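Local structure of protein LRIM1 (Anopheles gambiae, 3O53) at residues Asn109-Val114 and Ala128-Thr133; Asn154-Val159 and Leu174-Asn179. The protein forms a heterodimeric complex with APL1C that regulates complement-like immunity in the mosquito, and is seen here as its leucine-rich repeat domain. One frame throughout, in Å; residues are numbered along the deposited sequence.

Contact 1: Asn109-Val114 and Ala128-Thr133; sequences NNISRV and ANNKIT
The carboxamide oxygen of N130 reaches across to the backbone of the preceding turn, where OD1 takes the amide hydrogen of I111 N at 3.0 Å in a nearly straight bond (163°). The same oxygen accepts a weak, bent bond from N109 N, so two amides of one bend converge on a single buried acceptor. This is the asparagine signature of a leucine-rich repeat solenoid: the side chain of the repeat asparagine stands in for backbone pairing where the chain turns away from the parallel strands. The I111 donor is tilted 31° from the carbonyl plane of N130. With chi1 at -84°, CG of N130 lies anti to its carbonyl carbon, beside its own backbone N, and the amide is turned so that ND2 faces the other way, giving its hydrogens to A106 O and L127 O. Both ends of the amide are therefore engaged, which fixes its flip. N109 is the equivalent asparagine one repeat earlier and turns its own amide to V92 N and L87 O.

A return bond runs from K131 N to I111 O (2.8 Å). Near the turn, a water donates to both N109 O and N129 O, joining two carbonyls that could not bond each other directly.

Packing follows the two nearly parallel backbones. I111 and N130 lie side by side and point the same way, with CB of I111 3.4 Å from OD1 of N130. K131 lays its CG against N110 O before the chain bends at chi2 and chi3. Deeper in, the isoleucines two residues after N109 and N130 meet only loosely, CG2 of I111 lying 4.5 Å from CG1 of I132.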
loop_
_atom_site.group_PDB
_atom_site.type_symbol
_atom_site.label_atom_id
_atom_site.label_comp_id
_atom_site.label_asym_id
_atom_site.label_seq_id
_atom_site.Cartn_x
_atom_site.Cartn_y
_atom_site.Cartn_z
ATOM N N ASN A 109 -7.264 -4.287 -10.284
ATOM C CA ASN A 109 -7.539 -3.625 -11.546
ATOM C C ASN A 109 -6.266 -3.604 -12.406
ATOM O O ASN A 109 -5.380 -4.423 -12.192
ATOM C CB ASN A 109 -8.093 -2.224 -11.290
ATOM C CG ASN A 109 -9.583 -2.241 -11.006
ATOM O OD1 ASN A 109 -10.389 -2.029 -11.906
ATOM N ND2 ASN A 109 -9.957 -2.498 -9.756
ATOM N N ASN A 110 -6.200 -2.705 -13.390
ATOM C CA ASN A 110 -4.985 -2.496 -14.194
ATOM C C ASN A 110 -4.369 -1.125 -13.898
ATOM O O ASN A 110 -3.734 -0.528 -14.770
ATOM C CB ASN A 110 -5.299 -2.511 -15.703
ATOM C CG ASN A 110 -5.842 -3.837 -16.197
ATOM O OD1 ASN A 110 -6.154 -4.734 -15.411
ATOM N ND2 ASN A 110 -5.969 -3.957 -17.526
ATOM N N ILE A 111 -4.563 -0.619 -12.686
ATOM C CA ILE A 111 -4.340 0.802 -12.429
ATOM C C ILE A 111 -2.873 1.209 -12.468
ATOM O O ILE A 111 -2.032 0.610 -11.805
ATOM C CB ILE A 111 -4.958 1.231 -11.082
ATOM C CG1 ILE A 111 -6.485 1.284 -11.195
ATOM C CG2 ILE A 111 -4.401 2.589 -10.641
ATOM C CD1 ILE A 111 -7.199 1.348 -9.848
ATOM N N SER A 112 -2.574 2.230 -13.270
ATOM C CA SER A 112 -1.251 2.822 -13.298
ATOM C C SER A 112 -1.288 4.307 -12.925
ATOM O O SER A 112 -0.237 4.922 -12.781
ATOM C CB SER A 112 -0.581 2.637 -14.677
ATOM O OG SER A 112 -1.340 3.265 -15.701
ATOM N N ARG A 113 -2.485 4.880 -12.754
ATOM C CA ARG A 113 -2.614 6.287 -12.360
ATOM C C ARG A 113 -3.833 6.482 -11.449
ATOM O O ARG A 113 -4.929 6.018 -11.758
ATOM C CB ARG A 113 -2.767 7.227 -13.587
ATOM C CG ARG A 113 -1.725 7.065 -14.694
ATOM C CD ARG A 113 -0.405 7.795 -14.414
ATOM N NE ARG A 113 0.715 6.862 -14.527
ATOM C CZ ARG A 113 1.599 6.810 -15.516
ATOM N NH1 ARG A 113 1.572 7.663 -16.531
ATOM N NH2 ARG A 113 2.548 5.892 -15.466
ATOM N N VAL A 114 -3.636 7.172 -10.331
ATOM C CA VAL A 114 -4.748 7.568 -9.473
ATOM C C VAL A 114 -4.627 9.056 -9.176
ATOM O O VAL A 114 -3.531 9.563 -8.946
ATOM C CB VAL A 114 -4.756 6.787 -8.140
ATOM C CG1 VAL A 114 -6.046 7.059 -7.366
ATOM C CG2 VAL A 114 -4.603 5.288 -8.389
ATOM N N ALA A 128 -4.118 -2.837 -3.845
ATOM C CA ALA A 128 -3.367 -4.073 -4.027
ATOM C C ALA A 128 -3.570 -4.583 -5.452
ATOM O O ALA A 128 -4.643 -4.437 -6.018
ATOM C CB ALA A 128 -3.806 -5.127 -3.037
ATOM N N ASN A 129 -2.523 -5.173 -6.022
ATOM C CA ASN A 129 -2.634 -5.927 -7.267
ATOM C C ASN A 129 -3.065 -5.055 -8.435
ATOM O O ASN A 129 -4.132 -5.254 -9.011
ATOM C CB ASN A 129 -3.616 -7.095 -7.109
ATOM C CG ASN A 129 -3.462 -8.122 -8.215
ATOM O OD1 ASN A 129 -2.419 -8.185 -8.861
ATOM N ND2 ASN A 129 -4.492 -8.930 -8.437
ATOM N N ASN A 130 -2.230 -4.077 -8.759
ATOM C CA ASN A 130 -2.470 -3.188 -9.869
ATOM C C ASN A 130 -1.161 -3.039 -10.660
ATOM O O ASN A 130 -0.299 -3.906 -10.576
ATOM C CB ASN A 130 -3.001 -1.851 -9.354
ATOM C CG ASN A 130 -4.501 -1.880 -9.120
ATOM O OD1 ASN A 130 -5.276 -1.992 -10.062
ATOM N ND2 ASN A 130 -4.914 -1.791 -7.856
ATOM N N LYS A 131 -1.014 -1.956 -11.416
ATOM C CA LYS A 131 0.180 -1.751 -12.237
ATOM C C LYS A 131 0.924 -0.474 -11.853
ATOM O O LYS A 131 1.489 0.200 -12.700
ATOM C CB LYS A 131 -0.199 -1.682 -13.720
ATOM C CG LYS A 131 -1.112 -2.804 -14.182
ATOM C CD LYS A 131 -0.424 -4.151 -14.135
ATOM C CE LYS A 131 0.341 -4.442 -15.412
ATOM N NZ LYS A 131 0.833 -5.850 -15.447
ATOM N N ILE A 132 0.919 -0.146 -10.570
ATOM C CA ILE A 132 1.596 1.043 -10.093
ATOM C C ILE A 132 3.105 0.782 -10.095
ATOM O O ILE A 132 3.568 -0.227 -9.570
ATOM C CB ILE A 132 1.072 1.422 -8.680
ATOM C CG1 ILE A 132 -0.379 1.907 -8.803
ATOM C CG2 ILE A 132 1.943 2.511 -8.028
ATOM C CD1 ILE A 132 -1.123 1.967 -7.488
ATOM N N THR A 133 3.873 1.681 -10.701
ATOM C CA THR A 133 5.324 1.505 -10.746
ATOM C C THR A 133 6.085 2.559 -9.938
ATOM O O THR A 133 7.282 2.436 -9.747
ATOM C CB THR A 133 5.817 1.533 -12.199
ATOM O OG1 THR A 133 5.615 2.841 -12.742
ATOM C CG2 THR A 133 5.046 0.524 -13.039
HETATM O O HOH W 1 -5.397 -6.921 -10.997
#

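Contact 2: Asn154-Val159 and Leu174-Asn179; sequences NEIDTV and LNLQYN
N154-I156 passes beside the turn that ends in N179, with the CA atoms of E155 and N179 5.1 Å apart, while beyond it the chain towards V159 and the strand at L174-N175 lie further from each other. The fold is the leucine-rich repeat solenoid, and N179 is the asparagine that links one coil to the next. Its OD1 accepts from I156 N at 2.9 Å and 168°, although the exact place of this oxygen is less sure. On the other branch, ND2 gives a hydrogen to L176 O within its own turn (3.0 Å). L176 O lies close to the amide plane of N179, whereas the donor stands well above the carbonyl plane of L176. L151 O also accepts from ND2, so the buried amide is held at both ends. At the start of the turn, N175 OD1 receives Q177 N in an Asx turn.

Inward, hydrophobic side chains take over. L176 holds CG anti to its carbonyl carbon (chi1 -74°) and spreads its two methyls between two partners: CD2 meets CD1 of I156, the side chains crossing at about a right angle, and CD1 meets CG2 of V159 at 4.0 Å. I156 also lies over the face of the N179 amide, its CG1 3.5 Å from the less certain OD1.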
loop_
_atom_site.group_PDB
_atom_site.type_symbol
_atom_site.label_atom_id
_atom_site.label_comp_id
_atom_site.label_asym_id
_atom_site.label_seq_id
_atom_site.Cartn_x
_atom_site.Cartn_y
_atom_site.Cartn_z
ATOM N N ASN A 154 2.218 -4.634 -6.406
ATOM C CA ASN A 154 2.356 -3.755 -7.553
ATOM C C ASN A 154 3.761 -3.900 -8.129
ATOM O O ASN A 154 4.429 -4.900 -7.892
ATOM C CB ASN A 154 1.984 -2.311 -7.182
ATOM C CG ASN A 154 0.480 -2.083 -7.229
ATOM O OD1 ASN A 154 -0.100 -1.910 -8.299
ATOM N ND2 ASN A 154 -0.158 -2.093 -6.069
ATOM N N GLU A 155 4.200 -2.933 -8.919
ATOM C CA GLU A 155 5.484 -3.052 -9.589
ATOM C C GLU A 155 6.415 -1.900 -9.230
ATOM O O GLU A 155 7.211 -1.446 -10.056
ATOM C CB GLU A 155 5.263 -3.099 -11.096
ATOM C CG GLU A 155 4.533 -4.352 -11.548
ATOM C CD GLU A 155 4.056 -4.264 -12.981
ATOM O OE1 GLU A 155 4.508 -3.350 -13.704
ATOM O OE2 GLU A 155 3.228 -5.107 -13.383
ATOM N N ILE A 156 6.317 -1.428 -7.998
ATOM C CA ILE A 156 7.124 -0.293 -7.571
ATOM C C ILE A 156 8.624 -0.655 -7.466
ATOM O O ILE A 156 8.995 -1.695 -6.943
ATOM C CB ILE A 156 6.566 0.291 -6.250
ATOM C CG1 ILE A 156 5.140 0.809 -6.504
ATOM C CG2 ILE A 156 7.464 1.423 -5.722
ATOM C CD1 ILE A 156 4.329 1.000 -5.233
ATOM N N ASP A 157 9.476 0.217 -7.991
ATOM C CA ASP A 157 10.903 -0.065 -8.096
ATOM C C ASP A 157 11.697 0.651 -7.014
ATOM O O ASP A 157 12.750 0.180 -6.584
ATOM C CB ASP A 157 11.409 0.374 -9.481
ATOM C CG ASP A 157 12.666 -0.350 -9.894
ATOM O OD1 ASP A 157 12.678 -1.597 -9.841
ATOM O OD2 ASP A 157 13.641 0.325 -10.271
ATOM N N THR A 158 11.200 1.803 -6.574
ATOM C CA THR A 158 11.874 2.541 -5.514
ATOM C C THR A 158 10.867 3.330 -4.692
ATOM O O THR A 158 9.742 3.584 -5.131
ATOM C CB THR A 158 12.950 3.522 -6.072
ATOM O OG1 THR A 158 12.312 4.636 -6.695
ATOM C CG2 THR A 158 13.849 2.844 -7.088
ATOM N N VAL A 159 11.283 3.712 -3.489
ATOM C CA VAL A 159 10.437 4.469 -2.582
ATOM C C VAL A 159 11.200 5.668 -2.030
ATOM O O VAL A 159 12.326 5.536 -1.563
ATOM C CB VAL A 159 9.973 3.602 -1.391
ATOM C CG1 VAL A 159 9.330 4.480 -0.301
ATOM C CG2 VAL A 159 8.993 2.534 -1.876
ATOM N N LEU A 174 1.340 1.429 6.065
ATOM C CA LEU A 174 1.901 1.475 4.715
ATOM C C LEU A 174 2.304 0.055 4.316
ATOM O O LEU A 174 3.218 -0.502 4.903
ATOM C CB LEU A 174 3.122 2.410 4.688
ATOM C CG LEU A 174 3.856 2.601 3.351
ATOM C CD1 LEU A 174 2.895 2.982 2.256
ATOM C CD2 LEU A 174 4.968 3.652 3.484
ATOM N N ASN A 175 1.611 -0.531 3.336
ATOM C CA ASN A 175 1.925 -1.874 2.851
ATOM C C ASN A 175 2.539 -1.774 1.468
ATOM O O ASN A 175 1.900 -1.304 0.538
ATOM C CB ASN A 175 0.659 -2.733 2.771
ATOM C CG ASN A 175 0.955 -4.234 2.680
ATOM O OD1 ASN A 175 2.057 -4.671 2.288
ATOM N ND2 ASN A 175 -0.053 -5.035 3.048
ATOM N N LEU A 176 3.780 -2.211 1.338
ATOM C CA LEU A 176 4.489 -2.125 0.070
ATOM C C LEU A 176 5.075 -3.495 -0.245
ATOM O O LEU A 176 5.998 -3.611 -1.038
ATOM C CB LEU A 176 5.609 -1.074 0.153
ATOM C CG LEU A 176 5.147 0.382 0.138
ATOM C CD1 LEU A 176 6.225 1.301 0.691
ATOM C CD2 LEU A 176 4.753 0.792 -1.283
ATOM N N GLN A 177 4.530 -4.525 0.396
ATOM C CA GLN A 177 5.036 -5.888 0.242
ATOM C C GLN A 177 4.809 -6.386 -1.187
ATOM O O GLN A 177 3.855 -5.992 -1.849
ATOM C CB GLN A 177 4.361 -6.841 1.254
ATOM C CG GLN A 177 3.131 -7.527 0.698
ATOM C CD GLN A 177 2.090 -7.903 1.743
ATOM O OE1 GLN A 177 1.614 -7.054 2.487
ATOM N NE2 GLN A 177 1.700 -9.178 1.766
ATOM N N TYR A 178 5.705 -7.245 -1.662
ATOM C CA TYR A 178 5.568 -7.848 -2.986
ATOM C C TYR A 178 5.577 -6.814 -4.110
ATOM O O TYR A 178 4.784 -6.870 -5.052
ATOM C CB TYR A 178 4.304 -8.707 -3.054
ATOM C CG TYR A 178 4.464 -10.025 -2.327
ATOM C CD1 TYR A 178 5.417 -10.939 -2.741
ATOM C CD2 TYR A 178 3.664 -10.356 -1.238
ATOM C CE1 TYR A 178 5.582 -12.146 -2.090
ATOM C CE2 TYR A 178 3.821 -11.577 -0.578
ATOM C CZ TYR A 178 4.785 -12.463 -1.017
ATOM O OH TYR A 178 4.978 -13.677 -0.405
ATOM N N ASN A 179 6.484 -5.859 -4.001
ATOM C CA ASN A 179 6.811 -5.021 -5.129
ATOM C C ASN A 179 8.226 -5.409 -5.537
ATOM O O ASN A 179 8.651 -6.542 -5.288
ATOM C CB ASN A 179 6.680 -3.547 -4.750
ATOM C CG ASN A 179 5.241 -3.061 -4.801
ATOM O OD1 ASN A 179 4.752 -2.655 -5.845
ATOM N ND2 ASN A 179 4.563 -3.086 -3.658
#

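Overall arrangement
Both contacts join the bends of successive leucine-rich repeat coils, each using an asparagine oxygen to take the amide hydrogen of an isoleucine. Their centres are 11 Å apart and they touch directly: I132 N probably bonds to N154 OD1, and E155 N to I132 O, so the coil that supplies the asparagine in contact 1 in turn receives one from the coil that opens contact 2. The backbone bond lies within contact 1; in contact 2, I156 pairs with F180 just past the segment. Contact 1, partly buried, has a bridging water and a lysine chain at its rim. Contact 2, more buried, draws more on aliphatic packing in the solenoid interior.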